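Local coordinates for flagellar basal body protein (Helicobacter pylori, PDB 5NPY) that probably assembles into the flagellar hook, the curved joint that carries torque from the rotary motor to the filament, at residues E106-K111 / G171-P176; K94-I99 / L508-D513; N120-A125 / Y524-G529; L177-D182 / E500-I505. All blocks are in the same frame, centred on the assembly; numbering follows the deposited sequence.

Contact 1: residues E106-K111 / G171-P176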
# COMPACT_ATOMS: atom_id res chain seq x y z
N GLU A 106 -28.23 -3.32 29.56
CA GLU A 106 -27.01 -4.11 29.43
C GLU A 106 -26.88 -5.30 30.39
O GLU A 106 -27.35 -5.28 31.48
CB GLU A 106 -25.77 -3.22 29.49
CG GLU A 106 -25.39 -2.74 30.87
CD GLU A 106 -24.13 -1.90 30.89
OE1 GLU A 106 -24.04 -0.94 30.13
OE2 GLU A 106 -23.24 -2.22 31.67
N MET A 107 -26.18 -6.35 29.99
CA MET A 107 -26.00 -7.51 30.83
C MET A 107 -24.57 -7.98 30.64
O MET A 107 -24.09 -8.08 29.53
CB MET A 107 -26.99 -8.62 30.45
CG MET A 107 -27.02 -9.84 31.35
SD MET A 107 -28.09 -11.21 30.82
CE MET A 107 -28.46 -10.73 29.17
N THR A 108 -23.89 -8.26 31.73
CA THR A 108 -22.53 -8.68 31.68
C THR A 108 -22.47 -10.06 32.21
O THR A 108 -23.05 -10.34 33.22
CB THR A 108 -21.66 -7.78 32.56
OG1 THR A 108 -21.71 -6.45 32.07
CG2 THR A 108 -20.26 -8.23 32.54
N ILE A 109 -21.78 -10.94 31.53
CA ILE A 109 -21.70 -12.31 31.94
C ILE A 109 -20.29 -12.69 32.31
O ILE A 109 -19.43 -12.68 31.49
CB ILE A 109 -22.11 -13.26 30.81
CG1 ILE A 109 -23.28 -12.74 30.01
CG2 ILE A 109 -22.43 -14.62 31.35
CD1 ILE A 109 -24.58 -12.76 30.73
N ASN A 110 -20.08 -13.08 33.54
CA ASN A 110 -18.76 -13.46 33.99
C ASN A 110 -18.72 -14.93 34.29
O ASN A 110 -19.73 -15.57 34.32
CB ASN A 110 -18.39 -12.65 35.20
CG ASN A 110 -18.21 -11.20 34.89
OD1 ASN A 110 -19.03 -10.38 35.22
ND2 ASN A 110 -17.13 -10.88 34.24
N LYS A 111 -17.55 -15.48 34.53
CA LYS A 111 -17.44 -16.89 34.80
C LYS A 111 -18.15 -17.32 36.07
O LYS A 111 -18.69 -18.40 36.12
CB LYS A 111 -16.00 -17.34 34.82
CG LYS A 111 -15.16 -16.66 35.87
CD LYS A 111 -14.33 -17.65 36.65
CE LYS A 111 -13.13 -16.98 37.29
NZ LYS A 111 -13.46 -16.34 38.59
N GLY A 171 -16.44 -10.40 23.63
CA GLY A 171 -16.70 -9.75 24.90
C GLY A 171 -17.87 -10.33 25.68
O GLY A 171 -18.52 -11.27 25.22
N ASN A 172 -18.15 -9.77 26.85
CA ASN A 172 -19.10 -10.38 27.78
C ASN A 172 -20.22 -9.45 28.21
O ASN A 172 -20.95 -9.78 29.15
CB ASN A 172 -18.37 -10.89 29.03
CG ASN A 172 -17.98 -9.76 29.98
OD1 ASN A 172 -17.82 -8.60 29.57
ND2 ASN A 172 -17.84 -10.09 31.26
N THR A 173 -20.38 -8.29 27.58
CA THR A 173 -21.43 -7.35 27.94
C THR A 173 -22.41 -7.22 26.77
O THR A 173 -22.03 -6.77 25.69
CB THR A 173 -20.85 -5.99 28.31
OG1 THR A 173 -20.13 -6.11 29.55
CG2 THR A 173 -21.96 -4.96 28.46
N LEU A 174 -23.66 -7.61 27.01
CA LEU A 174 -24.70 -7.64 25.99
C LEU A 174 -25.64 -6.46 26.17
O LEU A 174 -25.94 -6.07 27.30
CB LEU A 174 -25.48 -8.95 26.07
CG LEU A 174 -24.60 -10.20 26.16
CD1 LEU A 174 -25.46 -11.47 26.30
CD2 LEU A 174 -23.66 -10.29 24.94
N SER A 175 -26.11 -5.91 25.06
CA SER A 175 -27.03 -4.78 25.09
C SER A 175 -27.96 -4.89 23.89
O SER A 175 -27.79 -5.76 23.03
CB SER A 175 -26.26 -3.44 25.09
OG SER A 175 -25.72 -3.13 23.82
N PRO A 176 -28.99 -4.03 23.82
CA PRO A 176 -29.88 -4.07 22.65
C PRO A 176 -29.14 -3.71 21.37
O PRO A 176 -28.34 -2.78 21.34
CB PRO A 176 -30.94 -3.02 22.99
CG PRO A 176 -30.99 -3.03 24.45
CD PRO A 176 -29.56 -3.18 24.88
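M107 and L174 face each other as an antiparallel hydrogen-bonded pair, the strands drawn close: L174 N reaches M107 O at 2.6 Å in a nearly straight bond, and M107 N returns one to L174 O at 2.7 Å. On the buried face CE of M107, a doubtfully placed methyl, lies 4.2 Å from CD1 of L174, and L508 covers M107 and I109. Strand 107-109 sits between 114-116 and 173-176 in the beta domain of the hook protein, an antiparallel ladder that strand 143-148 continues past S175. The other face is more open and more polar. T108 and T173 form a non-hydrogen-bonded pair whose hydroxyls bond, OG1 to OG1 at 3.0 Å. N172 grips I109 twice, its backbone O taking I109 N at 2.8 Å while its ND2 gives to I109 O at 3.0 Å. CG of N172 stands between the backbone N and the carbonyl carbon (chi1 76°), near I109 O, and ND2 bonds from above the carbonyl plane, 64° out of it, also passing CG2 of T108 at 3.3 Å. E106 touches with its backbone, CA 3.1 Å from L174 O; its carboxylate lies on the exposed side.

Contact 2: residues K94-I99 / L508-D513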
# COMPACT_ATOMS: atom_id res chain seq x y z
N LYS A 94 -27.98 -26.27 22.23
CA LYS A 94 -28.39 -25.88 23.57
C LYS A 94 -28.10 -24.40 23.78
O LYS A 94 -27.01 -23.92 23.46
CB LYS A 94 -27.66 -26.71 24.62
CG LYS A 94 -28.59 -27.36 25.65
CD LYS A 94 -29.56 -28.33 24.98
CE LYS A 94 -30.43 -29.07 25.98
NZ LYS A 94 -31.55 -29.78 25.29
N GLY A 95 -29.08 -23.68 24.33
CA GLY A 95 -28.93 -22.26 24.55
C GLY A 95 -30.15 -21.42 24.19
O GLY A 95 -31.16 -21.93 23.69
N TRP A 96 -30.04 -20.11 24.43
CA TRP A 96 -31.18 -19.21 24.37
C TRP A 96 -30.78 -17.89 23.75
O TRP A 96 -29.68 -17.39 23.98
CB TRP A 96 -31.74 -18.93 25.77
CG TRP A 96 -32.06 -20.17 26.52
CD1 TRP A 96 -31.20 -20.92 27.29
CD2 TRP A 96 -33.32 -20.82 26.58
NE1 TRP A 96 -31.86 -22.00 27.81
CE2 TRP A 96 -33.16 -21.96 27.39
CE3 TRP A 96 -34.57 -20.56 26.02
CZ2 TRP A 96 -34.21 -22.82 27.66
CZ3 TRP A 96 -35.61 -21.41 26.29
CH2 TRP A 96 -35.42 -22.53 27.10
N PHE A 97 -31.70 -17.33 22.96
CA PHE A 97 -31.65 -15.91 22.67
C PHE A 97 -31.86 -15.14 23.97
O PHE A 97 -32.46 -15.65 24.92
CB PHE A 97 -32.72 -15.53 21.63
CG PHE A 97 -32.45 -16.09 20.26
CD1 PHE A 97 -31.22 -15.92 19.65
CD2 PHE A 97 -33.43 -16.80 19.58
CE1 PHE A 97 -30.97 -16.44 18.39
CE2 PHE A 97 -33.19 -17.32 18.32
CZ PHE A 97 -31.95 -17.15 17.72
N VAL A 98 -31.36 -13.91 24.01
CA VAL A 98 -31.47 -13.05 25.18
C VAL A 98 -32.22 -11.79 24.79
O VAL A 98 -31.89 -11.17 23.77
CB VAL A 98 -30.11 -12.66 25.76
CG1 VAL A 98 -30.30 -12.24 27.19
CG2 VAL A 98 -29.12 -13.80 25.59
N ILE A 99 -33.20 -11.41 25.61
CA ILE A 99 -34.02 -10.23 25.37
C ILE A 99 -34.35 -9.55 26.69
O ILE A 99 -34.18 -10.12 27.77
CB ILE A 99 -35.32 -10.55 24.62
CG1 ILE A 99 -36.24 -11.35 25.53
CG2 ILE A 99 -35.04 -11.30 23.32
CD1 ILE A 99 -37.52 -11.68 24.86
N LEU A 508 -26.97 -17.48 25.29
CA LEU A 508 -26.59 -17.90 26.63
C LEU A 508 -27.10 -19.31 26.87
O LEU A 508 -28.20 -19.67 26.42
CB LEU A 508 -27.14 -16.96 27.71
CG LEU A 508 -26.64 -15.51 27.67
CD1 LEU A 508 -27.51 -14.63 28.52
CD2 LEU A 508 -25.18 -15.42 28.12
N ALA A 509 -26.30 -20.11 27.56
CA ALA A 509 -26.64 -21.48 27.90
C ALA A 509 -26.60 -21.67 29.41
O ALA A 509 -26.14 -20.81 30.16
CB ALA A 509 -25.69 -22.48 27.21
N PHE A 510 -27.10 -22.83 29.84
CA PHE A 510 -27.14 -23.18 31.25
C PHE A 510 -26.89 -24.66 31.38
O PHE A 510 -27.20 -25.44 30.48
CB PHE A 510 -28.49 -22.84 31.88
CG PHE A 510 -28.90 -21.41 31.72
CD1 PHE A 510 -29.55 -20.99 30.56
CD2 PHE A 510 -28.65 -20.48 32.72
CE1 PHE A 510 -29.94 -19.67 30.41
CE2 PHE A 510 -29.04 -19.16 32.58
CZ PHE A 510 -29.68 -18.75 31.42
N THR A 511 -26.32 -25.05 32.52
CA THR A 511 -26.14 -26.47 32.79
C THR A 511 -27.43 -27.16 33.22
O THR A 511 -27.47 -28.39 33.28
CB THR A 511 -25.07 -26.68 33.86
OG1 THR A 511 -25.46 -26.02 35.07
CG2 THR A 511 -23.71 -26.16 33.38
N ASN A 512 -28.49 -26.39 33.51
CA ASN A 512 -29.78 -26.99 33.85
C ASN A 512 -30.90 -26.06 33.37
O ASN A 512 -31.38 -25.21 34.12
CB ASN A 512 -29.89 -27.26 35.34
CG ASN A 512 -31.17 -27.96 35.69
OD1 ASN A 512 -31.64 -28.80 34.92
ND2 ASN A 512 -31.78 -27.60 36.82
N ASP A 513 -31.35 -26.27 32.13
CA ASP A 513 -32.46 -25.46 31.59
C ASP A 513 -33.75 -25.69 32.36
O ASP A 513 -34.62 -24.81 32.39
CB ASP A 513 -32.68 -25.77 30.11
CG ASP A 513 -31.62 -25.16 29.22
OD1 ASP A 513 -31.27 -25.80 28.21
OD2 ASP A 513 -31.14 -24.04 29.53
O HOH W 1 -31.80 -24.88 25.66
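A single antiparallel bridge between W96 and L508 joins the N-terminal part of the D1 region to the C-terminal part of the chain, consistent with the hook-protein plan, in which D1 is assembled from separate parts of the chain toward its two ends. L508 N gives a good bond to W96 O at 3.0 Å, whereas the return bond from W96 N to L508 O is strongly bent and weak. G95, just before, has a backbone angle (phi 137°) that calls for glycine, and its CA passes L508 O at 3.3 Å. V98 and L508 cross at about a right angle, CG2 against CD1 at 3.4 Å, tighter than usual van der Waals contact.

The indole carries the rest. CG of W96 is anti to the carbonyl carbon (chi1 -53°), and NE1 of W96 donates to OD2 of D513 at 2.8 Å. This bond is nearly straight and lies in the ring plane, yet it meets the carboxylate from above, the two planes being 89° apart. CE1 of F510 comes to CD1 of W96 at 3.6 Å, in an oblique pairing of the rings. Above one face of the indole, toward its rim, sits a water that accepts from G95 N and donates to OD1 of D513 at 2.8 Å. Each carboxylate oxygen of D513 thus has its own donor, and K94 NZ stands 4.9 Å from OD1 of D513; these neighbours would favour a negatively charged carboxylate, while the NE1-OD2 bond restrains the rotation of the indole.

Contact 3: residues N120-A125 / Y524-G529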
# COMPACT_ATOMS: atom_id res chain seq x y z
N ASN A 120 -34.22 -9.46 32.26
CA ASN A 120 -33.77 -10.08 31.06
C ASN A 120 -34.50 -11.36 30.92
O ASN A 120 -34.83 -11.99 31.87
CB ASN A 120 -32.31 -10.39 31.16
CG ASN A 120 -31.49 -9.26 30.70
OD1 ASN A 120 -30.47 -8.97 31.27
ND2 ASN A 120 -31.96 -8.58 29.69
N PHE A 121 -34.79 -11.72 29.70
CA PHE A 121 -35.50 -12.92 29.47
C PHE A 121 -34.75 -13.77 28.50
O PHE A 121 -33.86 -13.34 27.84
CB PHE A 121 -36.87 -12.60 28.91
CG PHE A 121 -37.67 -11.71 29.79
CD1 PHE A 121 -37.95 -12.09 31.07
CD2 PHE A 121 -38.11 -10.51 29.36
CE1 PHE A 121 -38.66 -11.28 31.90
CE2 PHE A 121 -38.82 -9.69 30.17
CZ PHE A 121 -39.09 -10.07 31.45
N LEU A 122 -35.12 -15.02 28.44
CA LEU A 122 -34.53 -15.96 27.50
C LEU A 122 -35.62 -16.51 26.59
O LEU A 122 -36.75 -16.71 27.04
CB LEU A 122 -33.83 -17.09 28.24
CG LEU A 122 -32.80 -16.52 29.21
CD1 LEU A 122 -32.98 -17.14 30.58
CD2 LEU A 122 -31.38 -16.73 28.67
N THR A 123 -35.29 -16.75 25.33
CA THR A 123 -36.26 -17.26 24.38
C THR A 123 -35.53 -18.05 23.31
O THR A 123 -34.34 -17.83 23.07
CB THR A 123 -37.09 -16.12 23.71
OG1 THR A 123 -37.97 -16.68 22.74
CG2 THR A 123 -36.19 -15.13 23.02
N ARG A 124 -36.24 -18.99 22.70
CA ARG A 124 -35.77 -19.63 21.48
C ARG A 124 -36.55 -19.18 20.26
O ARG A 124 -36.27 -19.66 19.15
CB ARG A 124 -35.80 -21.16 21.64
CG ARG A 124 -34.84 -21.91 20.70
CD ARG A 124 -34.85 -23.42 20.91
NE ARG A 124 -33.91 -23.84 21.94
CZ ARG A 124 -32.70 -24.32 21.70
NH1 ARG A 124 -32.26 -24.45 20.45
NH2 ARG A 124 -31.91 -24.67 22.71
N ALA A 125 -37.50 -18.25 20.41
CA ALA A 125 -38.21 -17.66 19.28
C ALA A 125 -37.31 -16.63 18.60
O ALA A 125 -36.87 -15.66 19.23
CB ALA A 125 -39.51 -17.00 19.74
N TYR A 524 -38.48 -17.60 29.12
CA TYR A 524 -38.06 -18.20 30.38
C TYR A 524 -37.28 -17.15 31.15
O TYR A 524 -37.04 -16.04 30.66
CB TYR A 524 -37.25 -19.49 30.13
CG TYR A 524 -38.06 -20.57 29.43
CD1 TYR A 524 -38.40 -20.46 28.08
CD2 TYR A 524 -38.50 -21.70 30.12
CE1 TYR A 524 -39.15 -21.44 27.44
CE2 TYR A 524 -39.23 -22.68 29.49
CZ TYR A 524 -39.56 -22.54 28.16
OH TYR A 524 -40.30 -23.53 27.54
N GLU A 525 -36.89 -17.48 32.38
CA GLU A 525 -36.27 -16.51 33.28
C GLU A 525 -35.50 -17.28 34.34
O GLU A 525 -35.85 -18.42 34.66
CB GLU A 525 -37.33 -15.61 33.93
CG GLU A 525 -36.96 -14.16 34.02
CD GLU A 525 -37.93 -13.39 34.87
OE1 GLU A 525 -37.93 -12.15 34.82
OE2 GLU A 525 -38.72 -14.03 35.61
N MET A 526 -34.46 -16.65 34.88
CA MET A 526 -33.75 -17.26 35.99
C MET A 526 -34.50 -17.00 37.30
O MET A 526 -35.33 -16.10 37.41
CB MET A 526 -32.32 -16.71 36.05
CG MET A 526 -31.55 -16.86 34.72
SD MET A 526 -29.91 -16.07 34.66
CE MET A 526 -30.35 -14.32 34.55
N GLN A 527 -34.20 -17.83 38.31
CA GLN A 527 -34.88 -17.79 39.61
C GLN A 527 -33.97 -18.44 40.66
O GLN A 527 -32.92 -19.00 40.33
CB GLN A 527 -36.23 -18.51 39.52
CG GLN A 527 -36.12 -19.91 38.92
CD GLN A 527 -37.45 -20.62 38.83
OE1 GLN A 527 -38.48 -20.11 39.27
NE2 GLN A 527 -37.44 -21.81 38.24
N GLU A 528 -34.40 -18.37 41.93
CA GLU A 528 -33.60 -18.82 43.07
C GLU A 528 -34.20 -20.06 43.74
O GLU A 528 -35.06 -20.74 43.15
CB GLU A 528 -33.45 -17.67 44.07
CG GLU A 528 -32.85 -16.40 43.49
CD GLU A 528 -33.91 -15.38 43.13
OE1 GLU A 528 -33.54 -14.20 42.91
OE2 GLU A 528 -35.10 -15.74 43.08
N GLY A 529 -33.76 -20.35 44.96
CA GLY A 529 -34.25 -21.51 45.71
C GLY A 529 -34.45 -21.29 47.20
O GLY A 529 -35.22 -22.00 47.86
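A carboxylate laid against the rim of an aromatic ring marks the meeting of F121 and E525: OE1 of E525 lies only 3.1 Å from CE1 of F121, at the ring edge and near its plane. The two side chains run side by side and point the same way, with ring and carboxylate planes 36° apart. E525 is extended beyond CG (chi2 -170°), which carries CD out beside the ring, while CG passes CD1 of F121 at 3.7 Å and the backbone O of N120 at a similar distance. The ring also meets Y142 edge-to-face.

Next to this pair the backbones are joined by one antiparallel bridge. Y524 N donates to L122 O at 2.8 Å; L122 N gives the longer bond to Y524 O at 3.1 Å, approaching 43° above the carbonyl plane. In this way the hairpin of strands 517-519 and 523-525 is docked on strand 121-123 of the D1 region. L122 packs apolarly: its CD1 lies 4.4 Å from CG of M526, and W96 and F510 pack against the same leucine. At the far end of strand 121-123, OG1 of T123 accepts from A125 N at 2.8 Å in an ST turn and gives its own proton to N522 O, a second tie to the hairpin.

The C-H edge of a phenyl ring is slightly positive, so an oxygen at this rim is consistent with a weak, favourable anion-quadrupole attraction between F121 and E525, formed without a conventional hydrogen bond.

Contact 4: residues L177-D182 / E500-I505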
# COMPACT_ATOMS: atom_id res chain seq x y z
N LEU A 177 -29.43 -4.47 20.31
CA LEU A 177 -28.84 -4.23 19.00
C LEU A 177 -29.69 -3.24 18.22
O LEU A 177 -30.92 -3.34 18.19
CB LEU A 177 -28.71 -5.54 18.23
CG LEU A 177 -27.92 -6.59 19.00
CD1 LEU A 177 -27.62 -7.80 18.12
CD2 LEU A 177 -26.63 -6.00 19.60
N GLN A 178 -29.02 -2.28 17.57
CA GLN A 178 -29.70 -1.24 16.79
C GLN A 178 -29.05 -1.16 15.41
O GLN A 178 -27.98 -0.57 15.24
CB GLN A 178 -29.65 0.10 17.50
CG GLN A 178 -30.46 1.18 16.78
CD GLN A 178 -30.16 2.58 17.28
OE1 GLN A 178 -29.16 2.81 17.98
NE2 GLN A 178 -31.02 3.52 16.93
N ILE A 179 -29.71 -1.76 14.43
CA ILE A 179 -29.24 -1.71 13.05
C ILE A 179 -30.32 -1.06 12.21
O ILE A 179 -31.22 -1.75 11.71
CB ILE A 179 -28.89 -3.12 12.53
CG1 ILE A 179 -27.87 -3.79 13.46
CG2 ILE A 179 -28.38 -3.06 11.10
CD1 ILE A 179 -27.62 -5.23 13.13
N PRO A 180 -30.29 0.26 12.03
CA PRO A 180 -31.31 0.93 11.21
C PRO A 180 -31.26 0.47 9.76
O PRO A 180 -30.35 -0.25 9.33
CB PRO A 180 -30.97 2.42 11.34
CG PRO A 180 -30.08 2.52 12.56
CD PRO A 180 -29.35 1.22 12.64
N GLN A 181 -32.26 0.91 8.99
CA GLN A 181 -32.43 0.48 7.61
C GLN A 181 -31.64 1.36 6.63
O GLN A 181 -30.77 0.87 5.91
CB GLN A 181 -33.92 0.47 7.24
CG GLN A 181 -34.21 -0.03 5.83
CD GLN A 181 -35.69 -0.23 5.57
OE1 GLN A 181 -36.55 0.46 6.16
NE2 GLN A 181 -36.01 -1.17 4.70
N ASP A 182 -31.96 2.65 6.58
CA ASP A 182 -31.19 3.57 5.76
C ASP A 182 -29.82 3.79 6.40
O ASP A 182 -29.66 4.67 7.25
CB ASP A 182 -31.92 4.91 5.58
CG ASP A 182 -31.04 5.98 4.95
OD1 ASP A 182 -30.77 5.89 3.73
OD2 ASP A 182 -30.60 6.90 5.67
N GLU A 500 -18.17 -4.98 6.88
CA GLU A 500 -17.68 -4.96 8.24
C GLU A 500 -18.77 -5.49 9.17
O GLU A 500 -19.94 -5.12 9.02
CB GLU A 500 -17.28 -3.55 8.70
CG GLU A 500 -16.30 -2.84 7.77
CD GLU A 500 -15.75 -1.57 8.37
OE1 GLU A 500 -16.17 -1.18 9.49
OE2 GLU A 500 -14.88 -0.95 7.73
N PRO A 501 -18.41 -6.33 10.12
CA PRO A 501 -19.38 -6.72 11.14
C PRO A 501 -19.76 -5.50 11.98
O PRO A 501 -18.99 -4.54 12.09
CB PRO A 501 -18.63 -7.76 11.97
CG PRO A 501 -17.19 -7.43 11.77
CD PRO A 501 -17.08 -6.92 10.37
N VAL A 502 -20.97 -5.54 12.52
CA VAL A 502 -21.46 -4.48 13.41
C VAL A 502 -21.97 -4.99 14.74
O VAL A 502 -22.06 -4.21 15.70
CB VAL A 502 -22.55 -3.64 12.70
CG1 VAL A 502 -22.05 -3.14 11.35
CG2 VAL A 502 -23.83 -4.45 12.53
N ALA A 503 -22.33 -6.27 14.86
CA ALA A 503 -22.94 -6.82 16.07
C ALA A 503 -22.87 -8.34 16.01
O ALA A 503 -22.44 -8.93 15.01
CB ALA A 503 -24.39 -6.35 16.24
N ARG A 504 -23.29 -8.98 17.10
CA ARG A 504 -23.63 -10.40 17.08
C ARG A 504 -24.79 -10.65 18.02
O ARG A 504 -24.99 -9.92 18.99
CB ARG A 504 -22.45 -11.30 17.47
CG ARG A 504 -22.16 -11.38 18.96
CD ARG A 504 -20.89 -12.18 19.17
NE ARG A 504 -21.06 -13.57 18.73
CZ ARG A 504 -20.06 -14.40 18.45
NH1 ARG A 504 -18.80 -13.99 18.54
NH2 ARG A 504 -20.32 -15.63 18.05
N ILE A 505 -25.56 -11.69 17.71
CA ILE A 505 -26.73 -12.05 18.51
C ILE A 505 -26.27 -12.69 19.81
O ILE A 505 -25.46 -13.62 19.82
CB ILE A 505 -27.64 -13.01 17.72
CG1 ILE A 505 -28.04 -12.41 16.38
CG2 ILE A 505 -28.89 -13.36 18.54
CD1 ILE A 505 -28.97 -11.22 16.49
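L177 and I179 point their side chains across at segment 500-505 of strand 499-509, and the contact they make is almost wholly apolar. CD1 of L177 touches CB of A503 and CD1 of I505, each at 4.0 Å, while its CD2 reaches the same alanine at 4.1 Å; the leucine thus straddles A503 with both methyls. Two residues on, CD1 of I179 meets CG2 of V502 at 3.9 Å, the side chains crossing at a slant. That methyl of V502 stands between its own backbone N and carbonyl carbon, because CG1 has taken the place anti to the carbonyl carbon (chi1 -53°).

The segments share no polar bond; the one carbonyl reached is R504 O, 3.5 Å from CD1 of L177, a van der Waals contact. The backbone atoms bond elsewhere, L177 with L136 and V144, V502 with L149 and I490. R504 turns away, giving a hydrogen bond to L169 O and making a cation-pi contact with W546.

A classic beta bulge, in which V502 and A503 both face I490, is consistent with these neighbours pointing to the same segment. Around them, I490 of strand 489-494 fills in beside I179 and I505, L157 of strand 156-157 lies against V502, and helix 162-168 covers P501.

How the contacts relate
From the N terminus, 94-99 opens contact 2, which closes at 508-513 more than 400 residues later. Inside that loop 106-111 opens contact 1, then 120-125 opens contact 3 before 171-176 closes contact 1. At once 177-182 opens contact 4, in series with contact 1 and closed by 500-505 after the long excursion through the sheets of residues 192-471. Contact 3, closed last by 524-529, encloses contact 4 but crosses contacts 1 and 2. Contacts 2 and 3 lie side by side, their strands 97-100 and 121-123 bonded to each other, and I109 of contact 1 packs on L508 of contact 2. Strand 499-509 serves contacts 2 and 4, so the early and late chain parts interlock in one domain.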